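Local structure of TRNA nucleotidyl transferase-related protein (Thermotoga maritima, 3H38) at residues K223-K228 / D278-V283; Y70-L75 / A88-K93; V12-P17 / R45-G50; E160-V165 / R191-T196. The protein is a class II CCA-adding enzyme, a nucleotidyltransferase that adds the CCA end to tRNA, probably from CTP and ATP and with magnesium. All coordinates share one frame; numbering follows the deposited sequence.

How the contacts relate
This chain is the C-terminal piece of a longer protein, a nucleotidyltransferase head followed by a helical region; no nucleotide or magnesium is bound to it. Contacts 2, 3 and 4 close in the earlier part; contact 1 follows among the helices, the side chain of E226 about 7 Å from that of nucleotide-binding R183. Contact 3 holds R45 of the CTP and ATP site. In contact 4 the side chain of V165 is about 5 Å from that of R177, also nucleotide-binding. Contact 2 packs a helix end on strand 87-92, next to the strand carrying magnesium-binding D99, whose side chain is about 8 Å from that of L90. Contacts 3 and 4 approach to about 7 Å at their nearest atoms.

Contact 1: K223-K228 / D278-V283; sequences KILEEK and DRFYAV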
# COMPACT_ATOMS: atom_id res chain seq x y z
N LYS A 223 0.70 -0.02 -2.67
CA LYS A 223 -0.40 0.87 -2.92
C LYS A 223 -1.72 0.15 -3.00
O LYS A 223 -2.66 0.55 -2.38
CB LYS A 223 -0.15 1.61 -4.21
CG LYS A 223 -0.15 3.07 -4.14
CD LYS A 223 0.77 3.50 -5.21
CE LYS A 223 0.82 4.97 -5.39
NZ LYS A 223 1.53 5.25 -6.67
N ILE A 224 -1.77 -0.93 -3.73
CA ILE A 224 -2.91 -1.85 -3.63
C ILE A 224 -3.23 -2.23 -2.17
O ILE A 224 -4.39 -2.20 -1.75
CB ILE A 224 -2.69 -3.15 -4.41
CG1 ILE A 224 -3.14 -2.97 -5.86
CG2 ILE A 224 -3.49 -4.28 -3.77
CD1 ILE A 224 -2.65 -4.06 -6.76
N LEU A 225 -2.20 -2.56 -1.39
CA LEU A 225 -2.43 -3.03 -0.03
C LEU A 225 -3.06 -1.96 0.84
O LEU A 225 -3.82 -2.27 1.75
CB LEU A 225 -1.14 -3.56 0.60
CG LEU A 225 -0.64 -4.72 -0.26
CD1 LEU A 225 0.52 -5.52 0.35
CD2 LEU A 225 -1.82 -5.62 -0.59
N GLU A 226 -2.79 -0.72 0.54
CA GLU A 226 -3.34 0.35 1.31
C GLU A 226 -4.68 0.80 0.79
O GLU A 226 -5.25 1.70 1.32
CB GLU A 226 -2.38 1.55 1.37
CG GLU A 226 -1.08 1.35 2.10
CD GLU A 226 -1.14 0.31 3.19
OE1 GLU A 226 -0.39 -0.66 3.13
OE2 GLU A 226 -1.93 0.48 4.12
N GLU A 227 -5.16 0.19 -0.28
CA GLU A 227 -6.47 0.55 -0.81
C GLU A 227 -7.58 -0.02 0.08
O GLU A 227 -7.31 -0.62 1.12
CB GLU A 227 -6.61 0.07 -2.26
CG GLU A 227 -7.83 0.62 -3.02
CD GLU A 227 -7.97 2.12 -2.85
OE1 GLU A 227 -7.05 2.83 -3.34
OE2 GLU A 227 -8.99 2.57 -2.23
N LYS A 228 -8.82 0.24 -0.24
CA LYS A 228 -9.86 -0.21 0.66
C LYS A 228 -10.13 -1.68 0.82
O LYS A 228 -10.18 -2.12 1.95
CB LYS A 228 -11.17 0.56 0.45
CG LYS A 228 -11.91 0.28 -0.80
CD LYS A 228 -12.51 1.59 -1.32
CE LYS A 228 -13.64 1.39 -2.30
NZ LYS A 228 -14.87 0.94 -1.60
N ASP A 278 3.15 -3.90 8.60
CA ASP A 278 3.48 -3.76 7.19
C ASP A 278 2.71 -4.80 6.38
O ASP A 278 3.03 -5.99 6.40
CB ASP A 278 4.98 -3.88 6.94
CG ASP A 278 5.35 -3.68 5.48
OD1 ASP A 278 6.53 -3.35 5.20
OD2 ASP A 278 4.48 -3.85 4.60
N ARG A 279 1.69 -4.33 5.66
CA ARG A 279 0.81 -5.23 4.93
C ARG A 279 1.49 -5.94 3.78
O ARG A 279 1.12 -7.08 3.46
CB ARG A 279 -0.41 -4.48 4.43
CG ARG A 279 -1.10 -3.77 5.55
CD ARG A 279 -2.54 -3.50 5.25
NE ARG A 279 -3.09 -2.67 6.31
CZ ARG A 279 -4.28 -2.09 6.25
NH1 ARG A 279 -4.70 -1.33 7.26
NH2 ARG A 279 -5.06 -2.27 5.18
N PHE A 280 2.48 -5.28 3.17
CA PHE A 280 3.24 -5.89 2.09
C PHE A 280 3.90 -7.20 2.58
O PHE A 280 3.81 -8.24 1.92
CB PHE A 280 4.27 -4.89 1.53
CG PHE A 280 5.15 -5.47 0.44
CD1 PHE A 280 4.60 -5.93 -0.75
CD2 PHE A 280 6.52 -5.54 0.61
CE1 PHE A 280 5.40 -6.47 -1.75
CE2 PHE A 280 7.34 -6.08 -0.39
CZ PHE A 280 6.76 -6.56 -1.57
N TYR A 281 4.56 -7.14 3.73
CA TYR A 281 5.22 -8.31 4.30
C TYR A 281 4.24 -9.33 4.88
O TYR A 281 4.46 -10.54 4.78
CB TYR A 281 6.19 -7.87 5.38
CG TYR A 281 7.50 -7.46 4.82
CD1 TYR A 281 8.64 -8.15 5.15
CD2 TYR A 281 7.59 -6.40 3.93
CE1 TYR A 281 9.85 -7.79 4.63
CE2 TYR A 281 8.82 -6.03 3.39
CZ TYR A 281 9.93 -6.74 3.76
OH TYR A 281 11.16 -6.44 3.28
N ALA A 282 3.17 -8.84 5.50
CA ALA A 282 2.14 -9.73 6.00
C ALA A 282 1.69 -10.62 4.85
O ALA A 282 1.64 -11.85 4.98
CB ALA A 282 0.98 -8.94 6.55
N VAL A 283 1.37 -10.00 3.72
CA VAL A 283 0.90 -10.75 2.55
C VAL A 283 1.98 -11.67 1.98
O VAL A 283 1.68 -12.71 1.41
CB VAL A 283 0.39 -9.82 1.42
CG1 VAL A 283 -0.21 -10.64 0.29
CG2 VAL A 283 -0.66 -8.90 1.95
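The guanidinium of R279 has the carboxylate of E226 over one face: OE2 of E226 stands 4.0 Å above the plane, offset toward the rim, and the two planes are turned 62° apart. No N-H points at the oxygen, 4.0 Å from NE of R279, and the pair attracts by charge alone. The backbone O of L225 comes to the same group obliquely, 3.6 Å from NH2 of R279. The ring of F280 meets CD1 of L225 at its edge, near the ring plane. L225 carries the apolar half of the contact. Its CG is anti to the carbonyl carbon (chi1 -60°), and CD1 lies against the first turn of the other helix, 3.3 Å from CA of F280, and reaches CG2 of V283 at 3.9 Å. CB of L225 faces CB of R279 at 4.0 Å. An alanine in place of R279 would probably leave the E226 carboxylate without this nearby positive charge and open a gap beside the L225 carbonyl. D278 is the N-cap of the helix bearing R279; its OD2 accepts weak bonds from N of F280 and N of Y281. This helix-end packing, in the all-helical part of the chain, sets the C-terminal end of helix 214-225, within the probable RNA-binding family region, against the N-terminal turn of helix 279-287. V283 also packs on M260 and F264 of helix 254-274, F280 reaches back to R218 and E222 of helix 214-225, and I224 turns to helices 177-187 and 230-239.

Contact 2: Y70-L75 / A88-K93; sequences YAKRFL and ASLFLK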
# COMPACT_ATOMS: atom_id res chain seq x y z
N TYR A 70 6.88 33.34 -9.78
CA TYR A 70 5.90 34.40 -9.97
C TYR A 70 4.77 34.28 -8.97
O TYR A 70 4.39 35.26 -8.33
CB TYR A 70 5.33 34.33 -11.38
CG TYR A 70 4.43 35.49 -11.68
CD1 TYR A 70 4.95 36.77 -11.83
CD2 TYR A 70 3.06 35.32 -11.80
CE1 TYR A 70 4.13 37.85 -12.10
CE2 TYR A 70 2.22 36.40 -12.07
CZ TYR A 70 2.77 37.66 -12.22
OH TYR A 70 1.96 38.73 -12.49
N ALA A 71 4.21 33.07 -8.87
CA ALA A 71 3.18 32.75 -7.89
C ALA A 71 3.65 33.10 -6.48
O ALA A 71 2.88 33.63 -5.67
CB ALA A 71 2.80 31.27 -7.96
N LYS A 72 4.90 32.79 -6.18
CA LYS A 72 5.39 32.94 -4.83
C LYS A 72 5.28 34.33 -4.31
O LYS A 72 5.04 34.52 -3.15
CB LYS A 72 6.83 32.47 -4.69
CG LYS A 72 7.22 32.20 -3.26
CD LYS A 72 8.49 32.88 -2.87
CE LYS A 72 8.81 32.60 -1.43
NZ LYS A 72 10.11 31.92 -1.22
N ARG A 73 5.47 35.33 -5.15
CA ARG A 73 5.44 36.68 -4.66
C ARG A 73 4.09 37.27 -4.46
O ARG A 73 3.97 38.45 -4.19
CB ARG A 73 6.24 37.61 -5.53
CG ARG A 73 6.10 37.47 -6.96
CD ARG A 73 6.51 38.73 -7.58
NE ARG A 73 7.35 38.51 -8.74
CZ ARG A 73 7.27 39.22 -9.86
NH1 ARG A 73 6.40 40.19 -9.96
NH2 ARG A 73 8.07 38.95 -10.87
N PHE A 74 3.07 36.46 -4.58
CA PHE A 74 1.72 36.94 -4.34
C PHE A 74 1.05 35.97 -3.41
O PHE A 74 0.02 36.28 -2.80
CB PHE A 74 0.95 37.09 -5.66
CG PHE A 74 1.66 37.95 -6.66
CD1 PHE A 74 2.60 37.40 -7.52
CD2 PHE A 74 1.42 39.31 -6.73
CE1 PHE A 74 3.27 38.19 -8.44
CE2 PHE A 74 2.09 40.10 -7.64
CZ PHE A 74 3.02 39.54 -8.50
N LEU A 75 1.67 34.81 -3.28
CA LEU A 75 1.24 33.77 -2.36
C LEU A 75 2.39 33.41 -1.44
O LEU A 75 3.16 32.50 -1.74
CB LEU A 75 0.82 32.52 -3.12
CG LEU A 75 -0.26 32.70 -4.18
CD1 LEU A 75 -0.58 31.36 -4.80
CD2 LEU A 75 -1.50 33.32 -3.56
N ALA A 88 7.87 21.69 -9.09
CA ALA A 88 8.05 22.57 -7.96
C ALA A 88 6.85 22.38 -7.07
O ALA A 88 5.82 21.87 -7.51
CB ALA A 88 8.15 24.01 -8.42
N SER A 89 7.00 22.79 -5.81
CA SER A 89 5.88 22.82 -4.88
C SER A 89 5.94 24.10 -4.05
O SER A 89 6.97 24.41 -3.47
CB SER A 89 5.90 21.58 -4.01
OG SER A 89 5.79 20.42 -4.81
N LEU A 90 4.83 24.82 -3.97
CA LEU A 90 4.80 25.98 -3.13
C LEU A 90 4.00 25.63 -1.92
O LEU A 90 2.85 25.26 -1.99
CB LEU A 90 4.21 27.18 -3.85
CG LEU A 90 4.34 28.58 -3.28
CD1 LEU A 90 5.65 28.87 -2.68
CD2 LEU A 90 4.09 29.58 -4.31
N PHE A 91 4.65 25.73 -0.78
CA PHE A 91 4.03 25.46 0.50
C PHE A 91 3.57 26.76 1.13
O PHE A 91 4.38 27.54 1.62
CB PHE A 91 5.02 24.77 1.44
CG PHE A 91 5.47 23.43 0.96
CD1 PHE A 91 4.78 22.28 1.34
CD2 PHE A 91 6.57 23.30 0.13
CE1 PHE A 91 5.20 21.03 0.90
CE2 PHE A 91 6.99 22.06 -0.31
CZ PHE A 91 6.29 20.92 0.07
N LEU A 92 2.26 26.98 1.12
CA LEU A 92 1.70 28.21 1.67
C LEU A 92 1.60 28.16 3.19
O LEU A 92 1.16 27.15 3.76
CB LEU A 92 0.32 28.46 1.08
CG LEU A 92 0.33 28.29 -0.43
CD1 LEU A 92 -1.07 28.47 -0.97
CD2 LEU A 92 1.33 29.28 -1.05
N LYS A 93 1.99 29.25 3.84
CA LYS A 93 1.94 29.33 5.30
C LYS A 93 0.55 29.03 5.85
O LYS A 93 0.41 28.45 6.93
CB LYS A 93 2.42 30.71 5.76
CG LYS A 93 3.84 31.03 5.33
CD LYS A 93 4.83 30.03 5.90
CE LYS A 93 4.79 30.03 7.43
NZ LYS A 93 5.93 29.28 8.03
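L90 reaches from its strand to K72 with both methyl groups. Its CG is anti to the backbone N (chi1 -167°), and from there CD2 meets the helix backbone, 3.6 Å from CA of K72, while CD1 touches CG of K72 at 3.7 Å. The two side chains cross at about a right angle. K72 also has CG anti to its backbone N; bends at chi2 and chi4 shape the rest of its chain, and the end leads away from the strand, leaving the aliphatic base as the part that touches. CB of A71 adds a looser contact, 4.2 Å from CD2 of L90. Here helix 64-72 and the turn after it pack on strand 87-92 of the mixed sheet in the poly A polymerase head domain, a nucleotidyltransferase fold. Farther along, L92 has CG anti to the carbonyl carbon (chi1 -47°), and its CD2 lies 3.8 Å from O of L75 and 3.9 Å from CB of L75. At the helix end O of A71 accepts from N of F74 and N of L75. L75 packs further on L22, L25 and F29 of helix 17-32, and both L75 and L92 touch I98 of the neighbouring strand 97-102.

Contact 3: V12-P17 / R45-G50; sequences VERVDP and RDLLLG
A Schellman motif ends helix 42-49 where R14, at the end of helix 8-14, reaches it: G50 leaves the helix with positive phi, and N of G50 bonds back to O of L47 at 3.0 Å. Residues 45-50 lie in the poly A polymerase head domain. R14 has CG anti to the carbonyl carbon (chi1 -46°), and its chain bends at chi2 and chi3. NH1 of R14 donates to O of L47 at 3.3 Å with an N-H...O angle of 145°. The approach is nearly along the C=O axis, the oxygen tilted slightly from the guanidinium plane. Two donors therefore grip the L47 carbonyl, one from each segment. CA of G50 lies over one face of the R14 guanidinium, 3.6 Å from NH1 of R14, and a side chain at G50 would come tight against that nitrogen. The apolar part centres on L47, whose CD1 lies 3.6 Å from CB of R14. L10 and L11 also touch L47. Two residues before L47 is R45, which binds CTP and ATP in this protein; its NH1 is hydrogen-bonded to N134. NE and NH2 of R45 form a side-on salt bridge to OD1 of D46, both at 3.0 Å, while N53 bonds to OD2 of D46. V15 and L47 cross at about a right angle, with CG2 of V15 3.8 Å from CD1 of L47.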
# COMPACT_ATOMS: atom_id res chain seq x y z
N VAL A 12 -17.96 25.53 -8.42
CA VAL A 12 -18.38 26.45 -7.38
C VAL A 12 -19.26 25.71 -6.37
O VAL A 12 -19.20 25.96 -5.17
CB VAL A 12 -19.07 27.75 -7.93
CG1 VAL A 12 -18.56 28.07 -9.33
CG2 VAL A 12 -20.57 27.63 -7.93
N GLU A 13 -20.05 24.76 -6.87
CA GLU A 13 -20.84 23.92 -5.99
C GLU A 13 -19.93 23.08 -5.07
O GLU A 13 -20.02 23.16 -3.86
CB GLU A 13 -21.80 23.03 -6.76
CG GLU A 13 -22.85 22.43 -5.84
CD GLU A 13 -23.35 21.04 -6.24
OE1 GLU A 13 -23.57 20.80 -7.45
OE2 GLU A 13 -23.54 20.20 -5.33
N ARG A 14 -19.05 22.28 -5.63
CA ARG A 14 -18.31 21.33 -4.84
C ARG A 14 -17.04 21.78 -4.15
O ARG A 14 -16.66 21.20 -3.19
CB ARG A 14 -18.02 20.14 -5.69
CG ARG A 14 -19.20 19.68 -6.46
CD ARG A 14 -19.23 18.21 -6.46
NE ARG A 14 -20.58 17.69 -6.41
CZ ARG A 14 -21.05 16.81 -7.26
NH1 ARG A 14 -20.28 16.34 -8.23
NH2 ARG A 14 -22.29 16.39 -7.16
N VAL A 15 -16.38 22.80 -4.64
CA VAL A 15 -15.06 23.16 -4.11
C VAL A 15 -15.12 24.30 -3.08
O VAL A 15 -15.86 25.28 -3.25
CB VAL A 15 -14.06 23.48 -5.27
CG1 VAL A 15 -12.58 23.45 -4.78
CG2 VAL A 15 -14.26 22.49 -6.43
N ASP A 16 -14.34 24.16 -2.01
CA ASP A 16 -14.22 25.23 -1.02
C ASP A 16 -13.87 26.53 -1.74
O ASP A 16 -13.00 26.55 -2.59
CB ASP A 16 -13.14 24.89 0.02
CG ASP A 16 -13.10 25.90 1.17
OD1 ASP A 16 -14.18 26.29 1.67
OD2 ASP A 16 -11.99 26.29 1.60
N PRO A 17 -14.58 27.60 -1.41
CA PRO A 17 -14.38 28.90 -2.04
C PRO A 17 -12.98 29.49 -1.80
O PRO A 17 -12.41 30.08 -2.71
CB PRO A 17 -15.44 29.78 -1.36
CG PRO A 17 -15.68 29.07 -0.04
CD PRO A 17 -15.69 27.65 -0.44
N ARG A 45 -11.13 13.84 -11.65
CA ARG A 45 -11.88 12.62 -11.46
C ARG A 45 -12.78 12.74 -10.22
O ARG A 45 -14.01 12.57 -10.30
CB ARG A 45 -10.89 11.48 -11.24
CG ARG A 45 -11.49 10.06 -11.14
CD ARG A 45 -10.41 9.13 -10.55
NE ARG A 45 -10.00 9.58 -9.21
CZ ARG A 45 -8.75 9.52 -8.74
NH1 ARG A 45 -7.76 9.00 -9.48
NH2 ARG A 45 -8.49 9.98 -7.52
N ASP A 46 -12.15 13.07 -9.10
CA ASP A 46 -12.83 13.17 -7.81
C ASP A 46 -13.94 14.22 -7.84
O ASP A 46 -15.06 13.95 -7.39
CB ASP A 46 -11.81 13.41 -6.70
CG ASP A 46 -10.87 12.18 -6.50
OD1 ASP A 46 -11.25 11.06 -6.90
OD2 ASP A 46 -9.74 12.33 -5.97
N LEU A 47 -13.67 15.39 -8.41
CA LEU A 47 -14.70 16.42 -8.56
C LEU A 47 -15.94 15.85 -9.24
O LEU A 47 -17.06 16.01 -8.74
CB LEU A 47 -14.18 17.66 -9.33
CG LEU A 47 -15.22 18.76 -9.62
CD1 LEU A 47 -15.64 19.45 -8.34
CD2 LEU A 47 -14.69 19.78 -10.60
N LEU A 48 -15.74 15.18 -10.37
CA LEU A 48 -16.87 14.69 -11.17
C LEU A 48 -17.61 13.55 -10.44
O LEU A 48 -18.83 13.42 -10.56
CB LEU A 48 -16.40 14.27 -12.56
CG LEU A 48 -15.85 15.39 -13.47
CD1 LEU A 48 -15.23 14.85 -14.72
CD2 LEU A 48 -16.95 16.41 -13.85
N LEU A 49 -16.88 12.72 -9.69
CA LEU A 49 -17.50 11.67 -8.86
C LEU A 49 -18.11 12.25 -7.59
O LEU A 49 -18.82 11.55 -6.87
CB LEU A 49 -16.50 10.57 -8.48
CG LEU A 49 -16.12 9.67 -9.66
CD1 LEU A 49 -14.94 8.78 -9.33
CD2 LEU A 49 -17.35 8.85 -10.14
N GLY A 50 -17.86 13.52 -7.33
CA GLY A 50 -18.32 14.16 -6.12
C GLY A 50 -17.60 13.59 -4.91
O GLY A 50 -18.22 13.33 -3.87

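Contact 4: E160-V165 / R191-T196; sequences EGVIRV and RIEETT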
# COMPACT_ATOMS: atom_id res chain seq x y z
N GLU A 160 -20.09 5.34 -16.74
CA GLU A 160 -20.26 3.93 -17.10
C GLU A 160 -19.41 3.01 -16.23
O GLU A 160 -19.38 1.78 -16.45
CB GLU A 160 -19.92 3.72 -18.57
CG GLU A 160 -20.65 4.68 -19.46
CD GLU A 160 -20.87 4.16 -20.86
OE1 GLU A 160 -21.79 4.68 -21.54
OE2 GLU A 160 -20.13 3.23 -21.27
N GLY A 161 -18.73 3.62 -15.25
CA GLY A 161 -17.94 2.87 -14.28
C GLY A 161 -16.83 2.06 -14.92
O GLY A 161 -16.63 0.88 -14.56
N VAL A 162 -16.09 2.69 -15.84
CA VAL A 162 -15.14 1.99 -16.72
C VAL A 162 -13.68 2.39 -16.52
O VAL A 162 -13.35 3.57 -16.38
CB VAL A 162 -15.54 2.14 -18.21
CG1 VAL A 162 -14.31 2.20 -19.10
CG2 VAL A 162 -16.43 1.00 -18.63
N ILE A 163 -12.81 1.38 -16.46
CA ILE A 163 -11.37 1.60 -16.49
C ILE A 163 -10.89 1.29 -17.90
O ILE A 163 -11.03 0.17 -18.36
CB ILE A 163 -10.62 0.69 -15.50
CG1 ILE A 163 -11.13 0.92 -14.07
CG2 ILE A 163 -9.10 0.95 -15.59
CD1 ILE A 163 -10.93 2.36 -13.60
N ARG A 164 -10.36 2.31 -18.57
CA ARG A 164 -9.95 2.19 -19.97
C ARG A 164 -8.60 2.89 -20.16
O ARG A 164 -8.41 4.00 -19.71
CB ARG A 164 -11.01 2.82 -20.89
CG ARG A 164 -10.85 2.47 -22.36
CD ARG A 164 -11.71 3.37 -23.26
NE ARG A 164 -13.08 3.47 -22.76
CZ ARG A 164 -14.15 2.85 -23.27
NH1 ARG A 164 -15.34 3.05 -22.72
NH2 ARG A 164 -14.04 2.06 -24.32
N VAL A 165 -7.67 2.22 -20.84
CA VAL A 165 -6.39 2.83 -21.18
C VAL A 165 -6.52 3.77 -22.40
O VAL A 165 -7.47 3.63 -23.21
CB VAL A 165 -5.28 1.76 -21.44
CG1 VAL A 165 -4.92 1.01 -20.16
CG2 VAL A 165 -5.69 0.81 -22.57
N ARG A 191 -15.39 -1.47 -13.59
CA ARG A 191 -15.01 -2.64 -14.37
C ARG A 191 -14.01 -2.23 -15.45
O ARG A 191 -14.07 -1.11 -15.98
CB ARG A 191 -16.24 -3.31 -14.99
CG ARG A 191 -16.86 -2.51 -16.15
CD ARG A 191 -18.09 -3.20 -16.73
NE ARG A 191 -18.08 -3.22 -18.19
CZ ARG A 191 -18.76 -2.38 -18.97
NH1 ARG A 191 -18.67 -2.49 -20.29
NH2 ARG A 191 -19.54 -1.45 -18.42
N ILE A 192 -13.09 -3.12 -15.76
CA ILE A 192 -12.17 -2.92 -16.87
C ILE A 192 -12.84 -3.27 -18.19
O ILE A 192 -13.20 -4.42 -18.44
CB ILE A 192 -10.87 -3.73 -16.67
CG1 ILE A 192 -10.09 -3.15 -15.48
CG2 ILE A 192 -10.01 -3.72 -17.96
CD1 ILE A 192 -9.10 -4.11 -14.81
N GLU A 193 -13.04 -2.27 -19.04
CA GLU A 193 -13.81 -2.51 -20.26
C GLU A 193 -13.11 -3.55 -21.10
O GLU A 193 -11.89 -3.71 -21.04
CB GLU A 193 -14.03 -1.20 -21.03
CG GLU A 193 -12.79 -0.55 -21.62
CD GLU A 193 -12.52 -1.03 -23.03
OE1 GLU A 193 -13.43 -1.66 -23.63
OE2 GLU A 193 -11.41 -0.76 -23.54
N GLU A 194 -13.89 -4.25 -21.89
CA GLU A 194 -13.43 -5.34 -22.71
C GLU A 194 -12.11 -5.22 -23.37
O GLU A 194 -11.25 -6.03 -23.19
CB GLU A 194 -14.46 -5.62 -23.77
CG GLU A 194 -14.57 -7.02 -24.17
CD GLU A 194 -15.82 -7.26 -24.97
OE1 GLU A 194 -15.91 -6.75 -26.09
OE2 GLU A 194 -16.72 -7.95 -24.46
N THR A 195 -11.98 -4.23 -24.22
CA THR A 195 -10.76 -4.05 -25.00
C THR A 195 -9.53 -3.92 -24.11
O THR A 195 -8.52 -4.62 -24.31
CB THR A 195 -10.85 -2.84 -25.90
OG1 THR A 195 -12.03 -2.97 -26.71
CG2 THR A 195 -9.59 -2.75 -26.78
N THR A 196 -9.61 -3.06 -23.10
CA THR A 196 -8.45 -2.90 -22.24
C THR A 196 -8.16 -4.18 -21.48
O THR A 196 -6.99 -4.53 -21.28
CB THR A 196 -8.41 -1.57 -21.39
OG1 THR A 196 -8.15 -1.88 -20.01
CG2 THR A 196 -9.65 -0.79 -21.50
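V162 and R191, then I163 and I192, pair in a two-stranded parallel sheet. N of R191 donates to O of G161 and N of I163 to O of R191, both at 2.8 Å. A third bond, 3.2 Å from N of E193 to O of I163, carries the pairing past the strand. On one face CG2 of V162 lies over the R191 guanidinium, 4.0 Å above its plane; on the other CB of I163 meets CG1 of I192. Beyond the strands R164 and E193 stack, their guanidinium and carboxylate planes 19° apart, with CG of E193 over one guanidinium face. NH2 of R164 and OE1 of E193 make a long salt bridge of 3.8 Å, by charge alone. E193 has CG between the backbone N and the carbonyl carbon (chi1 66°), and as N-cap of helix 194-205 its OE1 accepts from N of T195 at 3.0 Å. An alanine in place of E193 would probably leave N of T195 without its capping acceptor and a gap over the R164 guanidinium. D157 gives R164 a stronger salt bridge, to NH1. CG2 of V165 packs on CB of T196 at 3.8 Å. The sheet ties the head domain (160-165, after helix 154-159) to the probable RNA-binding region (191-196, leading into helix 194-205), with V165 and T196 against F171 of helix 170-173 and I163 against F131, I133 and F190.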